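Local atomic coordinates of glycoside hydrolase YxiA (Bacillus licheniformis, PDB entry 3LV4), a protein that probably hydrolyses glycosidic bonds of arabinan, as a calcium-binding family 43 glycoside hydrolase resembling endo-1,5-alpha-L-arabinosidases. Residues 50-55 and 59-64; 91-96 and 120-125; 352-357 and 390-395; 332-337 and 410-415. One frame throughout, in Å; residues are numbered along the deposited sequence.

Contact 1. Residues 50-55 and 59-64; sequences VHDGNP and NVYEEL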
loop_
_atom_site.group_PDB
_atom_site.type_symbol
_atom_site.label_atom_id
_atom_site.label_comp_id
_atom_site.label_asym_id
_atom_site.label_seq_id
_atom_site.Cartn_x
_atom_site.Cartn_y
_atom_site.Cartn_z
ATOM N N VAL A 50 -19.550 -1.154 -10.578
ATOM C CA VAL A 50 -20.571 -0.119 -10.498
ATOM C C VAL A 50 -21.744 -0.487 -11.406
ATOM O O VAL A 50 -21.603 -0.551 -12.632
ATOM C CB VAL A 50 -19.989 1.246 -10.900
ATOM C CG1 VAL A 50 -21.075 2.330 -10.894
ATOM C CG2 VAL A 50 -18.841 1.612 -9.958
ATOM N N HIS A 51 -22.900 -0.739 -10.799
ATOM C CA HIS A 51 -24.106 -1.087 -11.551
ATOM C C HIS A 51 -25.298 -0.967 -10.622
ATOM O O HIS A 51 -25.135 -1.002 -9.398
ATOM C CB HIS A 51 -24.014 -2.518 -12.103
ATOM C CG HIS A 51 -23.922 -3.568 -11.038
ATOM N ND1 HIS A 51 -25.033 -4.178 -10.494
ATOM C CD2 HIS A 51 -22.852 -4.113 -10.410
ATOM C CE1 HIS A 51 -24.652 -5.051 -9.577
ATOM N NE2 HIS A 51 -23.333 -5.028 -9.503
ATOM N N ASP A 52 -26.491 -0.825 -11.201
ATOM C CA ASP A 52 -27.726 -0.851 -10.431
ATOM C C ASP A 52 -27.737 -2.121 -9.611
ATOM O O ASP A 52 -27.483 -3.199 -10.148
ATOM C CB ASP A 52 -28.941 -0.905 -11.366
ATOM C CG ASP A 52 -29.101 0.340 -12.216
ATOM O OD1 ASP A 52 -28.322 1.302 -12.052
ATOM O OD2 ASP A 52 -30.028 0.352 -13.052
ATOM N N GLY A 53 -28.033 -2.013 -8.320
ATOM C CA GLY A 53 -28.150 -3.203 -7.492
ATOM C C GLY A 53 -26.908 -3.529 -6.680
ATOM O O GLY A 53 -26.928 -4.443 -5.853
ATOM N N ASN A 54 -25.822 -2.793 -6.904
ATOM C CA ASN A 54 -24.645 -2.940 -6.050
ATOM C C ASN A 54 -25.054 -2.668 -4.596
ATOM O O ASN A 54 -25.572 -1.597 -4.287
ATOM C CB ASN A 54 -23.541 -1.984 -6.507
ATOM C CG ASN A 54 -22.279 -2.104 -5.672
ATOM O OD1 ASN A 54 -22.326 -2.009 -4.451
ATOM N ND2 ASN A 54 -21.141 -2.306 -6.333
ATOM N N PRO A 55 -24.841 -3.643 -3.694
ATOM C CA PRO A 55 -25.395 -3.513 -2.340
ATOM C C PRO A 55 -24.873 -2.294 -1.582
ATOM O O PRO A 55 -25.586 -1.764 -0.723
ATOM C CB PRO A 55 -24.953 -4.808 -1.643
ATOM C CG PRO A 55 -23.887 -5.383 -2.508
ATOM C CD PRO A 55 -24.162 -4.929 -3.897
ATOM N N ASN A 59 -28.484 2.373 -5.940
ATOM C CA ASN A 59 -28.884 3.376 -6.925
ATOM C C ASN A 59 -27.700 4.245 -7.334
ATOM O O ASN A 59 -27.860 5.437 -7.633
ATOM C CB ASN A 59 -29.974 4.273 -6.346
ATOM C CG ASN A 59 -29.469 5.128 -5.198
ATOM O OD1 ASN A 59 -28.634 4.692 -4.399
ATOM N ND2 ASN A 59 -29.975 6.348 -5.107
ATOM N N VAL A 60 -26.513 3.643 -7.345
ATOM C CA VAL A 60 -25.262 4.384 -7.516
ATOM C C VAL A 60 -25.275 5.434 -8.631
ATOM O O VAL A 60 -24.756 6.533 -8.439
ATOM C CB VAL A 60 -24.047 3.421 -7.690
ATOM C CG1 VAL A 60 -24.223 2.546 -8.926
ATOM C CG2 VAL A 60 -22.721 4.198 -7.738
ATOM N N TYR A 61 -25.858 5.120 -9.787
ATOM C CA TYR A 61 -25.793 6.075 -10.902
ATOM C C TYR A 61 -26.622 7.334 -10.656
ATOM O O TYR A 61 -26.299 8.405 -11.177
ATOM C CB TYR A 61 -26.130 5.421 -12.252
ATOM C CG TYR A 61 -24.986 4.597 -12.795
ATOM C CD1 TYR A 61 -23.741 5.175 -13.023
ATOM C CD2 TYR A 61 -25.144 3.244 -13.077
ATOM C CE1 TYR A 61 -22.683 4.431 -13.523
ATOM C CE2 TYR A 61 -24.089 2.489 -13.582
ATOM C CZ TYR A 61 -22.862 3.090 -13.793
ATOM O OH TYR A 61 -21.816 2.356 -14.288
ATOM N N GLU A 62 -27.671 7.202 -9.851
ATOM C CA GLU A 62 -28.454 8.351 -9.413
ATOM C C GLU A 62 -27.793 9.017 -8.208
ATOM O O GLU A 62 -27.673 10.241 -8.150
ATOM C CB GLU A 62 -29.869 7.915 -9.033
ATOM C CG GLU A 62 -30.658 8.944 -8.215
ATOM C CD GLU A 62 -32.015 8.414 -7.731
ATOM O OE1 GLU A 62 -32.052 7.404 -6.977
ATOM O OE2 GLU A 62 -33.048 9.018 -8.100
ATOM N N GLU A 63 -27.360 8.200 -7.252
ATOM C CA GLU A 63 -26.850 8.704 -5.985
ATOM C C GLU A 63 -25.637 9.602 -6.194
ATOM O O GLU A 63 -25.522 10.654 -5.570
ATOM C CB GLU A 63 -26.490 7.548 -5.046
ATOM C CG GLU A 63 -26.209 7.975 -3.606
ATOM C CD GLU A 63 -27.448 8.535 -2.893
ATOM O OE1 GLU A 63 -28.583 8.250 -3.332
ATOM O OE2 GLU A 63 -27.286 9.265 -1.894
ATOM N N LEU A 64 -24.749 9.194 -7.097
ATOM C CA LEU A 64 -23.506 9.920 -7.303
ATOM C C LEU A 64 -23.465 10.564 -8.682
ATOM O O LEU A 64 -22.384 10.771 -9.241
ATOM C CB LEU A 64 -22.302 8.977 -7.130
ATOM C CG LEU A 64 -22.255 8.175 -5.823
ATOM C CD1 LEU A 64 -20.923 7.411 -5.699
ATOM C CD2 LEU A 64 -22.474 9.091 -4.621
HETATM O O HOH W 1 -27.762 3.019 -10.318
#
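V50 and Y61 meet across the loop that leads from strand 44-47 into helix 60-63, at the rim of the five-bladed beta-propeller characteristic of family 43 hydrolases. The case shows how one valine methyl can join a surface loop to the helix after it. V50 CG1, swung anti to the backbone N (chi1 177°), runs obliquely to the Y61 ring and lies 3.5 Å from Y61 CZ. From the helix side V60 meets the same methyl, its CG1 standing 3.7 Å from V50 CG1, so one branch of V50 sits against two consecutive residues of the first helical turn. The phenol oxygen of Y61 is hydrogen-bonded to D74 O, which tethers the far end of the ring, and F68 of helix 65-71 packs on V50, V60 and Y61. The loop keeps its own shape through a type II beta turn from H51 to N54, while H51 ND1 donates to D52 O from above the carbonyl plane. At the helix start N59 ND2 bonds to both E62 OE1 and E63 OE1. Loop and helix are also joined through solvent: a water that donates to D52 OD1 accepts from Y61 N at 2.9 Å.

Contact 2. Residues 91-96 and 120-125; sequences MYYNAC and KGIFLK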
loop_
_atom_site.group_PDB
_atom_site.type_symbol
_atom_site.label_atom_id
_atom_site.label_comp_id
_atom_site.label_asym_id
_atom_site.label_seq_id
_atom_site.Cartn_x
_atom_site.Cartn_y
_atom_site.Cartn_z
HETATM N N MSE A 91 -17.620 6.925 3.580
HETATM C CA MSE A 91 -16.945 6.558 2.349
HETATM C C MSE A 91 -16.499 7.788 1.578
HETATM O O MSE A 91 -17.303 8.639 1.200
HETATM C CB MSE A 91 -17.845 5.703 1.459
HETATM C CG MSE A 91 -17.199 5.349 0.115
HETATM SE SE MSE A 91 -18.423 4.373 -1.081
HETATM C CE MSE A 91 -18.553 2.707 -0.046
ATOM N N TYR A 92 -15.198 7.874 1.353
ATOM C CA TYR A 92 -14.639 8.905 0.508
ATOM C C TYR A 92 -14.509 8.316 -0.889
ATOM O O TYR A 92 -13.620 7.506 -1.156
ATOM C CB TYR A 92 -13.311 9.377 1.099
ATOM C CG TYR A 92 -13.563 10.051 2.436
ATOM C CD1 TYR A 92 -13.719 11.431 2.521
ATOM C CD2 TYR A 92 -13.728 9.300 3.600
ATOM C CE1 TYR A 92 -13.985 12.054 3.737
ATOM C CE2 TYR A 92 -14.000 9.914 4.819
ATOM C CZ TYR A 92 -14.123 11.292 4.877
ATOM O OH TYR A 92 -14.406 11.913 6.073
ATOM N N TYR A 93 -15.439 8.699 -1.762
ATOM C CA TYR A 93 -15.535 8.120 -3.092
ATOM C C TYR A 93 -15.009 9.107 -4.122
ATOM O O TYR A 93 -14.946 10.316 -3.869
ATOM C CB TYR A 93 -16.989 7.747 -3.409
ATOM C CG TYR A 93 -17.896 8.952 -3.513
ATOM C CD1 TYR A 93 -17.896 9.745 -4.654
ATOM C CD2 TYR A 93 -18.734 9.309 -2.465
ATOM C CE1 TYR A 93 -18.713 10.860 -4.754
ATOM C CE2 TYR A 93 -19.569 10.416 -2.559
ATOM C CZ TYR A 93 -19.547 11.193 -3.704
ATOM O OH TYR A 93 -20.364 12.298 -3.801
ATOM N N ASN A 94 -14.643 8.594 -5.292
ATOM C CA ASN A 94 -14.102 9.448 -6.339
ATOM C C ASN A 94 -14.208 8.791 -7.706
ATOM O O ASN A 94 -14.254 7.561 -7.825
ATOM C CB ASN A 94 -12.644 9.814 -6.020
ATOM C CG ASN A 94 -11.778 8.592 -5.753
ATOM O OD1 ASN A 94 -11.659 8.122 -4.616
ATOM N ND2 ASN A 94 -11.172 8.075 -6.796
ATOM N N ALA A 95 -14.279 9.619 -8.742
ATOM C CA ALA A 95 -14.263 9.128 -10.110
ATOM C C ALA A 95 -13.305 9.994 -10.911
ATOM O O ALA A 95 -13.087 11.161 -10.576
ATOM C CB ALA A 95 -15.652 9.164 -10.718
ATOM N N CYS A 96 -12.732 9.415 -11.957
ATOM C CA CYS A 96 -11.773 10.117 -12.801
ATOM C C CYS A 96 -11.981 9.723 -14.260
ATOM O O CYS A 96 -12.204 8.554 -14.565
ATOM C CB CYS A 96 -10.344 9.776 -12.362
ATOM S SG CYS A 96 -9.055 10.471 -13.425
ATOM N N LYS A 120 -23.317 12.802 0.645
ATOM C CA LYS A 120 -23.362 14.065 1.373
ATOM C C LYS A 120 -22.800 15.198 0.525
ATOM O O LYS A 120 -22.883 16.374 0.904
ATOM C CB LYS A 120 -22.587 13.967 2.691
ATOM C CG LYS A 120 -23.188 12.987 3.692
ATOM C CD LYS A 120 -22.485 13.079 5.045
ATOM C CE LYS A 120 -22.538 14.488 5.629
ATOM N NZ LYS A 120 -21.781 14.600 6.918
ATOM N N GLY A 121 -22.209 14.845 -0.614
ATOM C CA GLY A 121 -21.728 15.845 -1.553
ATOM C C GLY A 121 -20.265 15.753 -1.955
ATOM O O GLY A 121 -19.427 15.193 -1.234
ATOM N N ILE A 122 -19.973 16.316 -3.129
ATOM C CA ILE A 122 -18.611 16.497 -3.619
ATOM C C ILE A 122 -17.942 17.644 -2.873
ATOM O O ILE A 122 -18.570 18.686 -2.651
ATOM C CB ILE A 122 -18.630 16.862 -5.116
ATOM C CG1 ILE A 122 -19.248 15.715 -5.940
ATOM C CG2 ILE A 122 -17.222 17.251 -5.594
ATOM C CD1 ILE A 122 -19.541 16.072 -7.397
ATOM N N PHE A 123 -16.674 17.476 -2.499
ATOM C CA PHE A 123 -15.962 18.545 -1.790
ATOM C C PHE A 123 -14.596 18.898 -2.389
ATOM O O PHE A 123 -13.968 19.859 -1.960
ATOM C CB PHE A 123 -15.853 18.268 -0.273
ATOM C CG PHE A 123 -15.046 17.039 0.080
ATOM C CD1 PHE A 123 -13.664 17.122 0.246
ATOM C CD2 PHE A 123 -15.667 15.816 0.260
ATOM C CE1 PHE A 123 -12.918 16.006 0.580
ATOM C CE2 PHE A 123 -14.925 14.679 0.597
ATOM C CZ PHE A 123 -13.556 14.771 0.758
ATOM N N LEU A 124 -14.152 18.133 -3.386
ATOM C CA LEU A 124 -12.921 18.456 -4.103
ATOM C C LEU A 124 -13.103 18.105 -5.577
ATOM O O LEU A 124 -13.729 17.098 -5.901
ATOM C CB LEU A 124 -11.738 17.675 -3.513
ATOM C CG LEU A 124 -10.475 18.372 -2.998
ATOM C CD1 LEU A 124 -10.753 19.625 -2.206
ATOM C CD2 LEU A 124 -9.618 17.390 -2.189
ATOM N N LYS A 125 -12.571 18.945 -6.466
ATOM C CA LYS A 125 -12.567 18.645 -7.896
ATOM C C LYS A 125 -11.202 18.945 -8.486
ATOM O O LYS A 125 -10.491 19.820 -7.990
ATOM C CB LYS A 125 -13.613 19.483 -8.641
ATOM C CG LYS A 125 -15.059 19.047 -8.451
ATOM C CD LYS A 125 -15.998 20.021 -9.180
ATOM C CE LYS A 125 -17.424 19.506 -9.239
ATOM N NZ LYS A 125 -18.355 20.552 -9.761
#
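The F123 side chain takes the rotamer in which CG lies between its own backbone N and carbonyl carbon (chi1 64°), and Y92 the one with CG beside the backbone N (chi1 -65°); together these bring the two rings to each other at their rims. F123 CZ comes 3.8 Å from Y92 CD1, and each atom lies near the plane of the other's ring, so the meeting is edge to edge and no face is covered by the partner. The side chains cross at about a right angle. Y93, next in the chain, leaves the opposite side of the strand; with CG placed as in F123, it brings its hydroxyl to the backbone of the other segment, where Y93 OH stands 3.9 Å from G121 C, with I122 CG1 a little farther off.

The arrangement is a worked example of contact between non-adjacent strands of a propeller blade. Strands 89-96 and 118-126 belong to one antiparallel four-stranded sheet with 103-110 between them, and their local axes approach to 9.0 Å at an angle of 63°. The outermost strand carries two classic beta bulges, K120 and G121 facing L107 and F123 and L124 facing L105. On one side M161 of strand 159-163 touches both Y92 and F123; on the other, T67 of helix 65-71 touches both Y93 and I122.

Across the pair the chemistry is dispersive and without direction. The polar end of Y92 is satisfied elsewhere, by the carbonyl of G180, so the turn of its ring probably owes more to that bond, and that of F123 to neighbours such as M161 and P182, than to any attraction between the two aromatic edges.

Contact 3. Residues 352-357 and 390-395; sequences DVIGDY and GTWKNT
V353 CG2 lies obliquely against the CZ3-CH2 bond of W392, 3.7 Å from each atom. I354 reaches a neighbouring part of the same ring: its CG1 is 4.0 Å from W392 CZ2, close to the indole plane, so that this methylene meets an edge. W392 has CG between its backbone N and carbonyl carbon (chi1 74°), and this turns the benzo end toward the end of helix 350-353. N394 CB adds a looser touch, 4.5 Å from V353 CG2.

A second shell holds these groups. The carbonyl oxygen of V353 receives the hydroxyl of Y357 at 2.6 Å (Y357 OH to V353 O), tying the last helical residue to the strand that follows. The indole N-H is spent on N379 O, and L378 packs against the ring. F413 of strand 407-418 touches V353, Y357 and N394.

The strands form an up-and-down antiparallel barrel in the lipocalin-like domain, with the short helix leading into strand 355-363. The principle illustrated is a division of labour: apolar carbons make the contact between helix end and strand, while hydrogen bonds to main-chain carbonyls probably fix how W392 and Y357 are turned.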
loop_
_atom_site.group_PDB
_atom_site.type_symbol
_atom_site.label_atom_id
_atom_site.label_comp_id
_atom_site.label_asym_id
_atom_site.label_seq_id
_atom_site.Cartn_x
_atom_site.Cartn_y
_atom_site.Cartn_z
ATOM N N ASP A 352 18.101 -23.184 13.256
ATOM C CA ASP A 352 16.830 -22.980 12.564
ATOM C C ASP A 352 17.045 -22.241 11.252
ATOM O O ASP A 352 16.369 -22.501 10.254
ATOM C CB ASP A 352 15.865 -22.153 13.424
ATOM C CG ASP A 352 15.373 -22.896 14.656
ATOM O OD1 ASP A 352 15.261 -24.143 14.608
ATOM O OD2 ASP A 352 15.077 -22.222 15.675
ATOM N N VAL A 353 17.986 -21.302 11.258
ATOM C CA VAL A 353 18.107 -20.361 10.147
ATOM C C VAL A 353 19.254 -20.673 9.186
ATOM O O VAL A 353 19.245 -20.207 8.051
ATOM C CB VAL A 353 18.201 -18.900 10.645
ATOM C CG1 VAL A 353 16.949 -18.536 11.443
ATOM C CG2 VAL A 353 19.456 -18.694 11.483
ATOM N N ILE A 354 20.232 -21.456 9.636
ATOM C CA ILE A 354 21.289 -21.948 8.753
ATOM C C ILE A 354 20.678 -22.738 7.588
ATOM O O ILE A 354 19.681 -23.437 7.770
ATOM C CB ILE A 354 22.270 -22.859 9.526
ATOM C CG1 ILE A 354 23.239 -22.014 10.355
ATOM C CG2 ILE A 354 23.044 -23.764 8.570
ATOM C CD1 ILE A 354 23.841 -22.769 11.522
ATOM N N GLY A 355 21.249 -22.616 6.392
ATOM C CA GLY A 355 20.771 -23.399 5.263
ATOM C C GLY A 355 20.638 -22.667 3.936
ATOM O O GLY A 355 20.987 -21.487 3.814
ATOM N N ASP A 356 20.122 -23.382 2.934
ATOM C CA ASP A 356 19.954 -22.828 1.591
ATOM C C ASP A 356 18.655 -22.036 1.500
ATOM O O ASP A 356 17.645 -22.425 2.083
ATOM C CB ASP A 356 19.942 -23.946 0.548
ATOM C CG ASP A 356 21.231 -24.752 0.533
ATOM O OD1 ASP A 356 22.310 -24.173 0.747
ATOM O OD2 ASP A 356 21.168 -25.970 0.292
ATOM N N TYR A 357 18.687 -20.923 0.771
ATOM C CA TYR A 357 17.506 -20.083 0.584
ATOM C C TYR A 357 17.371 -19.661 -0.870
ATOM O O TYR A 357 18.371 -19.520 -1.579
ATOM C CB TYR A 357 17.613 -18.794 1.414
ATOM C CG TYR A 357 17.446 -18.948 2.910
ATOM C CD1 TYR A 357 16.262 -18.578 3.536
ATOM C CD2 TYR A 357 18.478 -19.458 3.699
ATOM C CE1 TYR A 357 16.103 -18.707 4.910
ATOM C CE2 TYR A 357 18.333 -19.594 5.065
ATOM C CZ TYR A 357 17.140 -19.217 5.668
ATOM O OH TYR A 357 16.991 -19.349 7.030
ATOM N N GLY A 390 28.638 -12.779 0.829
ATOM C CA GLY A 390 28.413 -11.807 1.880
ATOM C C GLY A 390 28.520 -12.416 3.257
ATOM O O GLY A 390 29.096 -13.490 3.429
ATOM N N THR A 391 27.967 -11.721 4.240
ATOM C CA THR A 391 27.962 -12.214 5.612
ATOM C C THR A 391 26.575 -12.047 6.227
ATOM O O THR A 391 25.746 -11.278 5.730
ATOM C CB THR A 391 29.006 -11.487 6.494
ATOM O OG1 THR A 391 28.618 -10.120 6.680
ATOM C CG2 THR A 391 30.384 -11.531 5.849
ATOM N N TRP A 392 26.316 -12.777 7.303
ATOM C CA TRP A 392 25.025 -12.695 7.950
ATOM C C TRP A 392 25.177 -13.060 9.413
ATOM O O TRP A 392 26.125 -13.754 9.803
ATOM C CB TRP A 392 24.036 -13.657 7.282
ATOM C CG TRP A 392 24.309 -15.084 7.650
ATOM C CD1 TRP A 392 25.227 -15.911 7.077
ATOM C CD2 TRP A 392 23.684 -15.841 8.700
ATOM N NE1 TRP A 392 25.211 -17.137 7.697
ATOM C CE2 TRP A 392 24.273 -17.122 8.696
ATOM C CE3 TRP A 392 22.683 -15.559 9.642
ATOM C CZ2 TRP A 392 23.893 -18.125 9.592
ATOM C CZ3 TRP A 392 22.307 -16.555 10.530
ATOM C CH2 TRP A 392 22.913 -17.822 10.499
ATOM N N LYS A 393 24.246 -12.583 10.226
ATOM C CA LYS A 393 24.123 -13.069 11.587
ATOM C C LYS A 393 22.689 -12.946 12.064
ATOM O O LYS A 393 21.920 -12.113 11.562
ATOM C CB LYS A 393 25.064 -12.329 12.529
ATOM C CG LYS A 393 24.819 -10.852 12.642
ATOM C CD LYS A 393 25.883 -10.229 13.545
ATOM C CE LYS A 393 25.806 -8.719 13.554
ATOM N NZ LYS A 393 26.646 -8.123 14.639
ATOM N N ASN A 394 22.319 -13.804 13.008
ATOM C CA ASN A 394 21.040 -13.646 13.682
ATOM C C ASN A 394 21.270 -12.986 15.026
ATOM O O ASN A 394 22.209 -13.340 15.744
ATOM C CB ASN A 394 20.315 -14.987 13.850
ATOM C CG ASN A 394 21.075 -15.956 14.728
ATOM O OD1 ASN A 394 22.169 -16.393 14.381
ATOM N ND2 ASN A 394 20.492 -16.305 15.874
ATOM N N THR A 395 20.435 -12.007 15.356
ATOM C CA THR A 395 20.550 -11.325 16.642
ATOM C C THR A 395 19.210 -11.312 17.363
ATOM O O THR A 395 18.165 -11.539 16.755
ATOM C CB THR A 395 21.082 -9.882 16.488
ATOM O OG1 THR A 395 20.119 -9.073 15.801
ATOM C CG2 THR A 395 22.387 -9.879 15.712
#

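Contact 4. Residues 332-337 and 410-415; sequences WPVVAP and DGVFLR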
loop_
_atom_site.group_PDB
_atom_site.type_symbol
_atom_site.label_atom_id
_atom_site.label_comp_id
_atom_site.label_asym_id
_atom_site.label_seq_id
_atom_site.Cartn_x
_atom_site.Cartn_y
_atom_site.Cartn_z
ATOM N N TRP A 332 11.966 0.326 10.673
ATOM C CA TRP A 332 11.382 0.254 9.336
ATOM C C TRP A 332 10.635 -1.074 9.167
ATOM O O TRP A 332 11.123 -2.129 9.590
ATOM C CB TRP A 332 12.469 0.407 8.258
ATOM C CG TRP A 332 13.010 1.792 8.198
ATOM C CD1 TRP A 332 14.165 2.254 8.774
ATOM C CD2 TRP A 332 12.400 2.923 7.565
ATOM N NE1 TRP A 332 14.318 3.597 8.511
ATOM C CE2 TRP A 332 13.246 4.032 7.779
ATOM C CE3 TRP A 332 11.227 3.103 6.830
ATOM C CZ2 TRP A 332 12.952 5.304 7.285
ATOM C CZ3 TRP A 332 10.933 4.374 6.337
ATOM C CH2 TRP A 332 11.795 5.455 6.565
ATOM N N PRO A 333 9.442 -1.027 8.563
ATOM C CA PRO A 333 8.670 -2.264 8.418
ATOM C C PRO A 333 9.182 -3.092 7.248
ATOM O O PRO A 333 9.548 -2.526 6.218
ATOM C CB PRO A 333 7.248 -1.759 8.131
ATOM C CG PRO A 333 7.451 -0.421 7.470
ATOM C CD PRO A 333 8.730 0.154 8.044
ATOM N N VAL A 334 9.227 -4.410 7.417
ATOM C CA VAL A 334 9.619 -5.313 6.339
ATOM C C VAL A 334 8.449 -6.253 6.045
ATOM O O VAL A 334 7.711 -6.645 6.955
ATOM C CB VAL A 334 10.907 -6.112 6.675
ATOM C CG1 VAL A 334 12.067 -5.158 6.993
ATOM C CG2 VAL A 334 10.670 -7.074 7.839
ATOM N N VAL A 335 8.256 -6.582 4.772
ATOM C CA VAL A 335 7.152 -7.452 4.376
ATOM C C VAL A 335 7.585 -8.920 4.435
ATOM O O VAL A 335 8.598 -9.299 3.842
ATOM C CB VAL A 335 6.669 -7.104 2.947
ATOM C CG1 VAL A 335 5.410 -7.897 2.573
ATOM C CG2 VAL A 335 6.412 -5.611 2.837
ATOM N N ALA A 336 6.824 -9.746 5.150
ATOM C CA ALA A 336 7.061 -11.188 5.131
ATOM C C ALA A 336 6.931 -11.672 3.686
ATOM O O ALA A 336 6.045 -11.226 2.969
ATOM C CB ALA A 336 6.053 -11.899 6.022
ATOM N N PRO A 337 7.830 -12.564 3.241
ATOM C CA PRO A 337 7.814 -12.935 1.815
ATOM C C PRO A 337 6.558 -13.687 1.348
ATOM O O PRO A 337 6.203 -13.587 0.177
ATOM C CB PRO A 337 9.055 -13.829 1.668
ATOM C CG PRO A 337 9.968 -13.401 2.810
ATOM C CD PRO A 337 9.016 -13.091 3.945
ATOM N N ASP A 410 18.987 -4.957 7.476
ATOM C CA ASP A 410 18.454 -5.313 8.782
ATOM C C ASP A 410 17.051 -5.841 8.598
ATOM O O ASP A 410 16.219 -5.194 7.957
ATOM C CB ASP A 410 18.424 -4.080 9.688
ATOM C CG ASP A 410 19.813 -3.660 10.128
ATOM O OD1 ASP A 410 20.385 -4.355 10.988
ATOM O OD2 ASP A 410 20.338 -2.652 9.609
ATOM N N GLY A 411 16.771 -7.010 9.157
ATOM C CA GLY A 411 15.467 -7.604 8.949
ATOM C C GLY A 411 15.051 -8.571 10.027
ATOM O O GLY A 411 15.602 -8.572 11.138
ATOM N N VAL A 412 14.063 -9.396 9.686
ATOM C CA VAL A 412 13.418 -10.277 10.646
ATOM C C VAL A 412 13.213 -11.661 10.032
ATOM O O VAL A 412 12.867 -11.769 8.845
ATOM C CB VAL A 412 12.051 -9.690 11.092
ATOM C CG1 VAL A 412 11.432 -10.554 12.182
ATOM C CG2 VAL A 412 12.223 -8.259 11.608
ATOM N N PHE A 413 13.456 -12.708 10.828
ATOM C CA PHE A 413 13.164 -14.100 10.453
ATOM C C PHE A 413 11.727 -14.465 10.836
ATOM O O PHE A 413 11.233 -14.058 11.892
ATOM C CB PHE A 413 14.079 -15.077 11.214
ATOM C CG PHE A 413 15.507 -15.150 10.715
ATOM C CD1 PHE A 413 15.814 -15.775 9.516
ATOM C CD2 PHE A 413 16.551 -14.664 11.497
ATOM C CE1 PHE A 413 17.135 -15.876 9.079
ATOM C CE2 PHE A 413 17.875 -14.761 11.072
ATOM C CZ PHE A 413 18.169 -15.369 9.864
ATOM N N LEU A 414 11.067 -15.269 10.007
ATOM C CA LEU A 414 9.696 -15.686 10.284
ATOM C C LEU A 414 9.406 -17.024 9.622
ATOM O O LEU A 414 9.627 -17.182 8.420
ATOM C CB LEU A 414 8.715 -14.641 9.751
ATOM C CG LEU A 414 7.230 -14.926 9.994
ATOM C CD1 LEU A 414 6.914 -14.927 11.513
ATOM C CD2 LEU A 414 6.342 -13.933 9.234
ATOM N N ARG A 415 8.912 -17.991 10.392
ATOM C CA ARG A 415 8.447 -19.239 9.790
ATOM C C ARG A 415 7.099 -19.007 9.122
ATOM O O ARG A 415 6.191 -18.435 9.719
ATOM C CB ARG A 415 8.311 -20.345 10.838
ATOM C CG ARG A 415 9.611 -20.791 11.452
ATOM C CD ARG A 415 9.370 -21.987 12.378
ATOM N NE ARG A 415 10.595 -22.455 13.023
ATOM C CZ ARG A 415 11.162 -21.864 14.072
ATOM N NH1 ARG A 415 10.625 -20.763 14.587
ATOM N NH2 ARG A 415 12.275 -22.362 14.599
#
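V334 faces V412 across the junction between the catalytic propeller and the C-terminal lipocalin-like domain, and its side chain shows how a small branched residue can lie against one neighbour and near another. From CB the chain forks at once. CG1, beside the backbone N (chi1 -57°), points to the start of segment 410-415, within strand 407-418, ending in a loose approach 4.3 Å from D410 O, a carbonyl oxygen that N328 ND2 already engages. CG2 takes the other direction and stands 4.2 Å from V412 CG2, a loose methyl-to-methyl contact. Two residues on, the pattern recurs in smaller form: A336 CB meets L414 CD2 at 3.8 Å. Here L414 extends its CG anti to the backbone N (chi1 -179°), and one methyl of the fork makes the touch. V334, V412, A336 and L414 are all buried, and what crosses between the two segments is apolar carbon on carbon, with the one oxygen approached by a methyl.

Of the polar links alongside, V335 O to S429 OG crosses to the barrel, whereas A336 O to H323 ND1 stays within the propeller sheet. Strand 333-335 is an outermost strand of the antiparallel sheet containing 285-296, 303-310 and 319-327, while 407-418 pairs with 399-404 and 423-432 in the barrel. V334 packs on L326 of its own sheet and on S429 and L431 of strand 423-432, and V412 also reaches L326, so the two domains are joined strand against strand.

Contact 4 is the buried member of the set, contact 1 a surface one, and contacts 2 and 3 lie between. Contacts 1 and 2 share the propeller and touch through L64 and the Y93 ring. Contact 3 lies in the lipocalin-like barrel, and contact 4 joins that barrel to the propeller; a salt bridge between D352 and R415 connects the two. The two pairs stand on opposite sides of the chain's centre, contacts 1 and 3 about 54 Å apart between centres. Chemistry follows position. Water enters the bridging at the rim, aromatic rings carry contacts 1 to 3, edge to edge in contact 2 and against aliphatic side chains in contacts 1 and 3, and bare aliphatic groups meet at the domain junction.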